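Local coordinates for protein geranylgeranyl pyrophosphate synthetase (Pyrococcus horikoshii, PDB 1WY0) that probably builds geranylgeranyl diphosphate by adding isopentenyl diphosphate units to an allylic diphosphate, as members of the polyprenyl synthetase family do, at residues A[149-152]-A[153-157]; A[169-172]-A[173-176]. One frame throughout, in Å; residues are numbered along the deposited sequence.

Interactions 1 and 2 are stretches of two or more helical turns on two consecutive helices, 132-159 and 167-193, of an all-helical polyprenyl synthetase fold. Along the chain residues 149-157 come first and 169-176 follow, yet their centres lie only about 9 Å apart because the two helices pack against each other. G152 brings its carbonyl oxygen to the side chain of M173, with G152 O 3.3 Å from M173 CG. Near the same place D156 meets M173, and R155 and E172 make a long, weak ion pair. Interaction 1 also meets the second subunit and helix 69-90, whereas interaction 2 meets helix 197-224 and is touched by no residue of the other chain.

Interaction 1. Residues A[149-152]-A[153-157]; sequences LCEG and QARDL. With HG (mercury (II) ion), chain B.
More than two turns of helix 132-159, part of the all-helical polyprenyl synthetase bundle, carry a mercury site and the four backbone hydrogen bonds that join residues 149-152 to 153-157. Each runs from residue i+4 back to residue i; the straightest joins R155 N to E151 O, 3.0 Å at 168°. With C150 SG anti to its carbonyl carbon (chi1 -66°), the sulfur is placed to bind the mercury ion at 2.7 Å, a soft donor suited to a soft metal; Y81 of helix 69-90 completes the site. Q153 is bent at chi2, and its amide oxygen accepts a hydrogen bond from K177, whose amine also forms a salt bridge with D156. E151 OE2 is hydrogen-bonded to Y35 OH of the second subunit. Small A154 fits against the preceding turn, its CB 3.3 Å from C150 O, and the missing side chain of G152 is consistent with the close approach of helix 167-193. Long and flexible, R155 lays its aliphatic base over the turn before bending at chi3: CG is 3.2 Å from E151 O, while NH2 remains 4.3 Å from E151 OE1. That oxygen stands off the guanidinium plane, so charge alone attracts and no N-H is aimed at it.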
ATOM      1  N   LEU A 149      -7.935  -7.959   4.394  1.00 34.41           N
ATOM      2  CA  LEU A 149      -7.010  -8.586   3.472  1.00 33.15           C
ATOM      3  C   LEU A 149      -5.600  -8.618   4.081  1.00 33.01           C
ATOM      4  O   LEU A 149      -4.953  -9.662   4.061  1.00 33.08           O
ATOM      5  CB  LEU A 149      -7.037  -7.806   2.155  1.00 33.51           C
ATOM      6  CG  LEU A 149      -6.128  -8.164   0.986  1.00 37.04           C
ATOM      7  CD1 LEU A 149      -6.304  -9.624   0.583  1.00 36.58           C
ATOM      8  CD2 LEU A 149      -6.473  -7.246  -0.183  1.00 37.11           C
ATOM      9  N   CYS A 150      -5.132  -7.493   4.629  1.00 32.12           N
ATOM     10  CA  CYS A 150      -3.810  -7.450   5.264  1.00 31.99           C
ATOM     11  C   CYS A 150      -3.809  -8.355   6.507  1.00 31.66           C
ATOM     12  O   CYS A 150      -2.830  -9.033   6.800  1.00 31.10           O
ATOM     13  CB  CYS A 150      -3.445  -6.022   5.710  1.00 33.10           C
ATOM     14  SG  CYS A 150      -3.203  -4.768   4.420  1.00 36.67           S
ATOM     15  N   GLU A 151      -4.913  -8.346   7.242  1.00 31.50           N
ATOM     16  CA  GLU A 151      -5.029  -9.166   8.446  1.00 31.96           C
ATOM     17  C   GLU A 151      -5.027 -10.647   8.114  1.00 30.85           C
ATOM     18  O   GLU A 151      -4.391 -11.431   8.802  1.00 31.72           O
ATOM     19  CB  GLU A 151      -6.297  -8.796   9.217  1.00 32.30           C
ATOM     20  CG  GLU A 151      -6.148  -7.526  10.041  1.00 34.57           C
ATOM     21  CD  GLU A 151      -7.472  -6.991  10.515  1.00 39.24           C
ATOM     22  OE1 GLU A 151      -8.498  -7.672  10.280  1.00 43.23           O
ATOM     23  OE2 GLU A 151      -7.495  -5.892  11.123  1.00 41.22           O
ATOM     24  N   GLY A 152      -5.721 -11.022   7.046  1.00 30.94           N
ATOM     25  CA  GLY A 152      -5.760 -12.415   6.642  1.00 30.18           C
ATOM     26  C   GLY A 152      -4.406 -12.884   6.157  1.00 32.24           C
ATOM     27  O   GLY A 152      -4.006 -14.023   6.403  1.00 33.64           O
ATOM     28  N   GLN A 153      -3.691 -12.018   5.450  1.00 30.63           N
ATOM     29  CA  GLN A 153      -2.378 -12.383   4.961  1.00 30.42           C
ATOM     30  C   GLN A 153      -1.392 -12.459   6.141  1.00 29.94           C
ATOM     31  O   GLN A 153      -0.494 -13.293   6.148  1.00 27.34           O
ATOM     32  CB  GLN A 153      -1.909 -11.372   3.908  1.00 32.37           C
ATOM     33  CG  GLN A 153      -0.497 -11.608   3.390  1.00 36.32           C
ATOM     34  CD  GLN A 153      -0.299 -12.979   2.759  1.00 39.27           C
ATOM     35  OE1 GLN A 153      -1.214 -13.805   2.751  1.00 42.91           O
ATOM     36  NE2 GLN A 153       0.896 -13.228   2.230  1.00 39.65           N
ATOM     37  N   ALA A 154      -1.570 -11.598   7.139  1.00 29.90           N
ATOM     38  CA  ALA A 154      -0.702 -11.605   8.318  1.00 30.32           C
ATOM     39  C   ALA A 154      -0.849 -12.942   9.053  1.00 31.03           C
ATOM     40  O   ALA A 154       0.135 -13.587   9.407  1.00 33.71           O
ATOM     41  CB  ALA A 154      -1.067 -10.467   9.252  1.00 28.29           C
ATOM     42  N   ARG A 155      -2.086 -13.353   9.293  1.00 30.92           N
ATOM     43  CA  ARG A 155      -2.320 -14.622   9.970  1.00 32.25           C
ATOM     44  C   ARG A 155      -1.731 -15.750   9.141  1.00 30.80           C
ATOM     45  O   ARG A 155      -1.254 -16.742   9.681  1.00 30.81           O
ATOM     46  CB  ARG A 155      -3.815 -14.872  10.154  1.00 32.87           C
ATOM     47  CG  ARG A 155      -4.530 -13.822  10.956  1.00 34.76           C
ATOM     48  CD  ARG A 155      -5.874 -14.355  11.392  1.00 36.94           C
ATOM     49  NE  ARG A 155      -6.940 -13.409  11.125  1.00 41.90           N
ATOM     50  CZ  ARG A 155      -7.437 -12.555  12.012  1.00 41.24           C
ATOM     51  NH1 ARG A 155      -6.969 -12.517  13.251  1.00 40.57           N
ATOM     52  NH2 ARG A 155      -8.413 -11.738  11.649  1.00 42.22           N
ATOM     53  N   ASP A 156      -1.758 -15.592   7.823  1.00 31.58           N
ATOM     54  CA  ASP A 156      -1.216 -16.623   6.950  1.00 33.59           C
ATOM     55  C   ASP A 156       0.296 -16.704   7.121  1.00 34.97           C
ATOM     56  O   ASP A 156       0.877 -17.789   7.040  1.00 33.92           O
ATOM     57  CB  ASP A 156      -1.585 -16.353   5.486  1.00 31.40           C
ATOM     58  CG  ASP A 156      -1.481 -17.604   4.624  1.00 36.25           C
ATOM     59  OD1 ASP A 156      -1.751 -18.717   5.144  1.00 39.06           O
ATOM     60  OD2 ASP A 156      -1.150 -17.492   3.427  1.00 35.30           O
ATOM     61  N   LEU A 157       0.936 -15.563   7.377  1.00 35.15           N
ATOM     62  CA  LEU A 157       2.382 -15.561   7.586  1.00 36.75           C
ATOM     63  C   LEU A 157       2.717 -16.244   8.914  1.00 35.87           C
ATOM     64  O   LEU A 157       3.657 -17.022   8.988  1.00 35.41           O
ATOM     65  CB  LEU A 157       2.939 -14.137   7.609  1.00 36.03           C
ATOM     66  CG  LEU A 157       3.052 -13.392   6.285  1.00 37.36           C
ATOM     67  CD1 LEU A 157       3.624 -12.002   6.533  1.00 35.95           C
ATOM     68  CD2 LEU A 157       3.937 -14.177   5.340  1.00 39.14           C
TER
HETATM   69 HG    HG B1001      -2.293  -6.376   2.437  1.00 52.77          HG

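Interaction 2. Residues A[169-172]-A[173-176]; sequences EYME and MISG
Y170 and I174, one helical turn apart, run alongside each other in the same direction, and the isoleucine covers one face of the tyrosine ring. I174 CB sits 3.9 Å from Y170 CZ, and CG1 lies 3.7 Å from Y170 OH, so the branched chain follows the ring out to its hydroxyl end. CG anti to the backbone N in Y170 (chi1 164°) swings the ring forward along the helix to meet it. M173 reaches the same ring obliquely: bends at chi2 and chi3 bring its methyl CE 3.7 Å from Y170 CD1, a shape that a flexible, unbranched methionine can adopt. The other branch of I174, CG2, meets M171, whose SD is 4.1 Å away, and at similar range the ring atom CE2 of Y170.

Behind these side chains, the backbone sets their spacing. I174 N bonds to Y170 O at 2.9 Å, almost straight at 174°, and M173 N bonds to E169 O at 3.1 Å with a second, weak bond to Y170 O. S175 N reaches M171 O from above the carbonyl plane, while the serine CB packs 3.1 Å from that same oxygen. E172, exposed as suits a charged residue, extends its chain, and its carboxylate makes only a long, weak ion pair with R155 of helix 132-159.

Farther out, this part of helix 167-193 touches two others: Y170 packs on I216 and D219, M171 on I212 and I174 on Q215 of helix 197-224, whereas M173 rests on D156 and F159 of helix 132-159.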
ATOM      1  N   GLU A 169      -8.631 -21.811  12.635  1.00 41.14           N
ATOM      2  CA  GLU A 169      -7.563 -20.883  12.304  1.00 40.50           C
ATOM      3  C   GLU A 169      -7.569 -20.656  10.801  1.00 39.48           C
ATOM      4  O   GLU A 169      -7.592 -19.514  10.339  1.00 38.85           O
ATOM      5  CB  GLU A 169      -6.214 -21.443  12.752  1.00 40.70           C
ATOM      6  CG  GLU A 169      -5.821 -21.006  14.156  1.00 44.93           C
ATOM      7  CD  GLU A 169      -4.626 -21.767  14.708  1.00 45.64           C
ATOM      8  OE1 GLU A 169      -4.455 -22.962  14.381  1.00 42.73           O
ATOM      9  OE2 GLU A 169      -3.855 -21.161  15.483  1.00 50.28           O
ATOM     10  N   TYR A 170      -7.574 -21.750  10.043  1.00 38.43           N
ATOM     11  CA  TYR A 170      -7.512 -21.549   8.601  1.00 38.36           C
ATOM     12  C   TYR A 170      -8.735 -20.790   8.086  1.00 37.56           C
ATOM     13  O   TYR A 170      -8.633 -19.835   7.328  1.00 37.71           O
ATOM     14  CB  TYR A 170      -7.432 -22.921   7.930  1.00 38.94           C
ATOM     15  CG  TYR A 170      -7.755 -22.792   6.484  1.00 39.80           C
ATOM     16  CD1 TYR A 170      -6.754 -22.447   5.578  1.00 38.50           C
ATOM     17  CD2 TYR A 170      -9.055 -23.006   6.027  1.00 38.86           C
ATOM     18  CE1 TYR A 170      -7.048 -22.326   4.229  1.00 36.66           C
ATOM     19  CE2 TYR A 170      -9.352 -22.876   4.678  1.00 38.62           C
ATOM     20  CZ  TYR A 170      -8.356 -22.533   3.782  1.00 39.21           C
ATOM     21  OH  TYR A 170      -8.641 -22.408   2.436  1.00 39.33           O
ATOM     22  N   MET A 171      -9.957 -21.101   8.508  1.00 38.09           N
ATOM     23  CA  MET A 171     -11.128 -20.358   8.055  1.00 36.77           C
ATOM     24  C   MET A 171     -11.122 -18.879   8.434  1.00 36.17           C
ATOM     25  O   MET A 171     -11.677 -18.055   7.717  1.00 37.10           O
ATOM     26  CB  MET A 171     -12.413 -21.007   8.587  1.00 38.07           C
ATOM     27  CG  MET A 171     -12.801 -22.311   7.912  1.00 38.86           C
ATOM     28  SD  MET A 171     -12.684 -22.290   6.114  1.00 42.25           S
ATOM     29  CE  MET A 171     -14.119 -21.269   5.701  1.00 39.53           C
ATOM     30  N   GLU A 172     -10.513 -18.529   9.555  1.00 34.90           N
ATOM     31  CA  GLU A 172     -10.492 -17.127   9.944  1.00 36.43           C
ATOM     32  C   GLU A 172      -9.522 -16.374   9.025  1.00 35.20           C
ATOM     33  O   GLU A 172      -9.724 -15.207   8.703  1.00 33.85           O
ATOM     34  CB  GLU A 172     -10.068 -16.993  11.407  1.00 38.14           C
ATOM     35  CG  GLU A 172      -9.965 -15.562  11.883  1.00 43.75           C
ATOM     36  CD  GLU A 172      -9.445 -15.447  13.301  1.00 45.78           C
ATOM     37  OE1 GLU A 172      -8.569 -16.254  13.666  1.00 48.72           O
ATOM     38  OE2 GLU A 172      -9.895 -14.540  14.042  1.00 49.06           O
ATOM     39  N   MET A 173      -8.488 -17.081   8.584  1.00 35.31           N
ATOM     40  CA  MET A 173      -7.468 -16.529   7.710  1.00 34.78           C
ATOM     41  C   MET A 173      -7.994 -16.372   6.284  1.00 35.66           C
ATOM     42  O   MET A 173      -7.940 -15.278   5.704  1.00 35.43           O
ATOM     43  CB  MET A 173      -6.245 -17.452   7.737  1.00 33.23           C
ATOM     44  CG  MET A 173      -5.098 -17.078   6.788  1.00 33.34           C
ATOM     45  SD  MET A 173      -5.381 -17.488   5.043  1.00 34.38           S
ATOM     46  CE  MET A 173      -4.997 -19.251   4.996  1.00 33.98           C
ATOM     47  N   ILE A 174      -8.522 -17.457   5.725  1.00 34.74           N
ATOM     48  CA  ILE A 174      -8.983 -17.377   4.344  1.00 35.66           C
ATOM     49  C   ILE A 174     -10.135 -16.380   4.191  1.00 36.28           C
ATOM     50  O   ILE A 174     -10.325 -15.753   3.157  1.00 37.72           O
ATOM     51  CB  ILE A 174      -9.442 -18.769   3.910  1.00 35.82           C
ATOM     52  CG1 ILE A 174      -9.533 -18.844   2.385  1.00 36.41           C
ATOM     53  CG2 ILE A 174     -10.844 -19.055   4.479  1.00 35.59           C
ATOM     54  CD1 ILE A 174      -8.162 -18.741   1.715  1.00 34.63           C
ATOM     55  N   SER A 175     -10.944 -16.280   5.262  1.00 37.53           N
ATOM     56  CA  SER A 175     -12.082 -15.369   5.216  1.00 38.70           C
ATOM     57  C   SER A 175     -11.652 -13.944   4.865  1.00 38.39           C
ATOM     58  O   SER A 175     -12.347 -13.196   4.192  1.00 38.95           O
ATOM     59  CB  SER A 175     -12.761 -15.387   6.588  1.00 39.16           C
ATOM     60  OG  SER A 175     -13.816 -14.424   6.606  1.00 43.94           O
ATOM     61  N   GLY A 176     -10.472 -13.559   5.382  1.00 36.78           N
ATOM     62  CA  GLY A 176     -10.042 -12.190   5.145  1.00 36.70           C
ATOM     63  C   GLY A 176      -9.137 -12.091   3.914  1.00 37.00           C
ATOM     64  O   GLY A 176      -9.109 -11.094   3.206  1.00 37.51           O
TER